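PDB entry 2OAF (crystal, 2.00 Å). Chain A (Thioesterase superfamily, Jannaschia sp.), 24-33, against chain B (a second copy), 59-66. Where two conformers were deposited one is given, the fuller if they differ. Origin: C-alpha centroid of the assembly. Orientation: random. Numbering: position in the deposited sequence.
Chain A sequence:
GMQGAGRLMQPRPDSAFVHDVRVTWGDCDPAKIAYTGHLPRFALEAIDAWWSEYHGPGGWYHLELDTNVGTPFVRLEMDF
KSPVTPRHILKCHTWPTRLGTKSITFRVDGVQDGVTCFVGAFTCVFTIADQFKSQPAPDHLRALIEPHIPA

Chain A, residues 24-33: TWGDCDPAKI
Chain B, residues 59-66: GWYHLELD

A short helix of chain B packs against a loop of chain A in a mainly aromatic and apolar contact between two copies of one protein, centred on A:Trp25 and tied at one end by a single direct hydrogen bond from B:Tyr61; the two stretches together bury 425 Å².

Chain A runs from an extended A:Thr24 (phi/psi -127/175) into a 3-10 segment over residues 25-27, with phi/psi of -40/-49, -75/-13 and -82/-10. Backbone bonds from A:Asp27 N to A:Thr24 O (2.9 Å) and from A:Cys28 N to A:Trp25 O (3.0 Å) hold this turn, and A:Asp27 (chi1 m) accepts A:Thr24 N at OD2 (2.9 Å). A:Cys28 (-100/146) and A:Asp29 (-97/177) are extended; a type I turn then spans A:Asp29 to A:Lys32, closed by A:Lys32 N to A:Asp29 O (2.8 Å). Within it A:Asp29 OD1 (chi1 p) accepts A:Ala31 N at 2.9 Å. A:Lys32 has positive phi (72/26), and A:Asp29 N bonds A:Ile33 O at 2.9 Å, bringing A:Ile33 back beside A:Asp29, where the turn begins.

Chain B is helical through B:Leu65, with i to i+4 bonds such as B:Glu64 N to B:Trp60 O (2.8 Å) and B:Leu65 N to B:Tyr61 O (2.9 Å). B:Gly59 has a positive phi (51/-136), which favours glycine. The backbones come nearest at A:Trp25 and B:Tyr61, whose CA atoms lie 5.1 Å apart; from A:Trp25 to A:Lys32 the loop advances in broadly the same direction as the helix from B:Gly59 to B:Leu65. Water 1 links these backbones, accepting from A:Trp25 N (3.0 Å) and from B:Tyr61 N (3.2 Å).

A:Trp25 (chi1 t, chi2 -102°) points toward the helix and gives up 138 Å², the largest share of any residue. Its CB meets B:Trp60 CB at 3.7 Å, and its CE3 lies 3.6 Å from B:Tyr61 CA, so the indole rests close against the helix backbone. B:Trp60 (chi1 m, chi2 -43°) turns its edge toward the A:Trp25 face, the five-membered rings 5.8 Å apart at centroids with planes at 70°. B:Glu64 (chi1 m, chi2 -111°, between wells, chi3 0°) lies over one face of the ring: its CG sits 3.9 Å from the centroid of the A:Trp25 six-membered ring, a CH-pi contact 22° off the normal, and its CD is 3.5 Å from A:Trp25 CH2. B:Leu65 (chi1 m, chi2 t) fills in at the ring edge, CG to A:Trp25 CZ3 being 4.3 Å.

The CA-to-CB bond of B:Tyr61 (chi1 t, chi2 -90°) points sideways to chain A, but the end of the side chain comes nearer. Its hydroxyl OH donates to A:Lys32 O at a short 2.6 Å, near the phenol plane, fastening the helix to the turn. A:Cys28 (chi1 m) flanks the ring obliquely, SG to B:Tyr61 CE2 4.1 Å. A:Lys32 (chi1 m, chi2 t, chi3 t, chi4 p) adds apolar contact through its methylenes, CE to B:Leu65 CD2 3.6 Å, while its end leads away.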

# COMPACT_ATOMS: atom_id res chain seq x y z
N THR A 24 4.08 8.95 -7.33
CA THR A 24 3.89 10.17 -6.60
C THR A 24 4.69 10.25 -5.32
O THR A 24 5.37 9.29 -4.89
CB THR A 24 2.41 10.35 -6.24
OG1 THR A 24 2.05 9.34 -5.31
CG2 THR A 24 1.51 10.29 -7.48
N TRP A 25 4.59 11.43 -4.72
CA TRP A 25 5.12 11.73 -3.41
C TRP A 25 4.93 10.63 -2.41
O TRP A 25 5.90 10.23 -1.76
CB TRP A 25 4.47 13.03 -2.91
CG TRP A 25 4.73 13.43 -1.55
CD1 TRP A 25 3.88 13.28 -0.48
CD2 TRP A 25 5.86 14.15 -1.05
NE1 TRP A 25 4.43 13.83 0.64
CE2 TRP A 25 5.64 14.38 0.32
CE3 TRP A 25 7.02 14.64 -1.64
CZ2 TRP A 25 6.55 15.06 1.11
CZ3 TRP A 25 7.93 15.28 -0.85
CH2 TRP A 25 7.68 15.51 0.51
N GLY A 26 3.72 10.11 -2.32
CA GLY A 26 3.38 9.12 -1.31
C GLY A 26 3.93 7.73 -1.57
O GLY A 26 3.92 6.91 -0.68
N ASP A 27 4.42 7.49 -2.78
CA ASP A 27 5.14 6.27 -3.10
C ASP A 27 6.59 6.33 -2.69
O ASP A 27 7.28 5.31 -2.75
CB ASP A 27 5.10 6.04 -4.59
CG ASP A 27 3.71 5.81 -5.09
OD1 ASP A 27 2.92 5.07 -4.43
OD2 ASP A 27 3.40 6.34 -6.18
N CYS A 28 7.06 7.51 -2.30
CA CYS A 28 8.49 7.75 -2.02
C CYS A 28 8.84 7.73 -0.54
O CYS A 28 8.06 8.15 0.31
CB CYS A 28 8.94 9.09 -2.62
SG CYS A 28 8.78 9.23 -4.43
N ASP A 29 10.04 7.23 -0.23
CA ASP A 29 10.53 7.14 1.12
C ASP A 29 11.41 8.35 1.43
O ASP A 29 11.60 9.25 0.58
CB ASP A 29 11.24 5.81 1.33
CG ASP A 29 12.51 5.66 0.49
OD1 ASP A 29 13.07 6.68 0.04
OD2 ASP A 29 12.94 4.49 0.30
N PRO A 30 11.90 8.46 2.66
CA PRO A 30 12.70 9.65 2.96
C PRO A 30 13.99 9.86 2.17
O PRO A 30 14.56 10.93 2.28
CB PRO A 30 12.97 9.51 4.46
CG PRO A 30 11.80 8.73 4.95
CD PRO A 30 11.63 7.68 3.88
N ALA A 31 14.41 8.88 1.37
CA ALA A 31 15.53 9.09 0.44
C ALA A 31 15.07 9.73 -0.86
O ALA A 31 15.86 9.86 -1.75
CB ALA A 31 16.26 7.74 0.12
N LYS A 32 13.79 10.11 -0.96
CA LYS A 32 13.28 10.86 -2.08
C LYS A 32 13.17 10.03 -3.37
O LYS A 32 13.14 10.57 -4.48
CB LYS A 32 14.12 12.11 -2.31
CG LYS A 32 14.21 12.99 -1.07
CD LYS A 32 15.08 14.20 -1.32
CE LYS A 32 15.00 15.21 -0.19
NZ LYS A 32 15.91 14.93 0.96
N ILE A 33 13.03 8.73 -3.20
CA ILE A 33 12.83 7.82 -4.32
C ILE A 33 11.74 6.84 -3.93
O ILE A 33 11.41 6.70 -2.74
CB ILE A 33 14.15 7.03 -4.70
CG1 ILE A 33 14.59 6.10 -3.55
CG2 ILE A 33 15.30 8.01 -5.09
CD1 ILE A 33 15.77 5.14 -3.91
N GLY B 59 3.97 16.99 -9.35
CA GLY B 59 2.98 17.08 -8.26
C GLY B 59 3.58 17.58 -6.95
O GLY B 59 4.37 18.54 -6.98
N TRP B 60 3.22 16.94 -5.82
CA TRP B 60 3.73 17.32 -4.51
C TRP B 60 5.23 17.22 -4.40
O TRP B 60 5.85 18.02 -3.71
CB TRP B 60 3.13 16.47 -3.38
CG TRP B 60 1.76 16.83 -3.00
CD1 TRP B 60 1.26 18.10 -2.83
CD2 TRP B 60 0.70 15.93 -2.70
NE1 TRP B 60 -0.08 18.03 -2.44
CE2 TRP B 60 -0.44 16.71 -2.37
CE3 TRP B 60 0.59 14.54 -2.69
CZ2 TRP B 60 -1.66 16.14 -2.04
CZ3 TRP B 60 -0.60 13.98 -2.35
CH2 TRP B 60 -1.72 14.77 -2.03
N TYR B 61 5.82 16.23 -5.05
CA TYR B 61 7.27 16.04 -5.00
C TYR B 61 7.98 17.28 -5.52
O TYR B 61 8.90 17.80 -4.89
CB TYR B 61 7.61 14.80 -5.82
CG TYR B 61 9.02 14.31 -5.79
CD1 TYR B 61 9.95 14.76 -6.72
CD2 TYR B 61 9.39 13.31 -4.92
CE1 TYR B 61 11.25 14.25 -6.73
CE2 TYR B 61 10.68 12.81 -4.91
CZ TYR B 61 11.59 13.26 -5.83
OH TYR B 61 12.84 12.74 -5.80
N HIS B 62 7.54 17.76 -6.68
CA HIS B 62 8.03 19.03 -7.23
C HIS B 62 7.73 20.23 -6.32
O HIS B 62 8.59 21.07 -6.05
CB HIS B 62 7.41 19.26 -8.62
CG HIS B 62 7.70 20.61 -9.21
ND1 HIS B 62 8.99 21.07 -9.41
CD2 HIS B 62 6.87 21.58 -9.66
CE1 HIS B 62 8.93 22.29 -9.93
NE2 HIS B 62 7.66 22.62 -10.10
N LEU B 63 6.49 20.33 -5.86
CA LEU B 63 6.08 21.44 -5.01
C LEU B 63 6.92 21.51 -3.73
O LEU B 63 7.42 22.57 -3.40
CB LEU B 63 4.58 21.33 -4.73
CG LEU B 63 3.82 22.44 -4.01
CD1 LEU B 63 3.74 23.73 -4.85
CD2 LEU B 63 2.42 21.89 -3.65
N GLU B 64 7.10 20.39 -3.02
CA GLU B 64 7.91 20.33 -1.79
C GLU B 64 9.40 20.50 -2.04
O GLU B 64 10.07 21.36 -1.45
CB GLU B 64 7.73 18.97 -1.10
CG GLU B 64 6.34 18.70 -0.56
CD GLU B 64 6.26 18.68 0.98
OE1 GLU B 64 7.29 18.88 1.65
OE2 GLU B 64 5.14 18.44 1.49
N LEU B 65 9.93 19.64 -2.90
CA LEU B 65 11.40 19.54 -3.06
C LEU B 65 11.98 20.63 -3.95
O LEU B 65 13.13 21.02 -3.75
CB LEU B 65 11.82 18.15 -3.57
CG LEU B 65 11.41 16.96 -2.68
CD1 LEU B 65 11.68 15.64 -3.35
CD2 LEU B 65 12.12 17.04 -1.34
N ASP B 66 11.21 21.14 -4.91
CA ASP B 66 11.73 22.20 -5.79
C ASP B 66 11.25 23.60 -5.40
O ASP B 66 12.01 24.53 -5.42
CB ASP B 66 11.41 21.96 -7.26
CG ASP B 66 11.80 20.58 -7.73
OD1 ASP B 66 12.81 20.04 -7.23
OD2 ASP B 66 11.08 20.04 -8.61
O HOH W 1 4.37 13.82 -6.57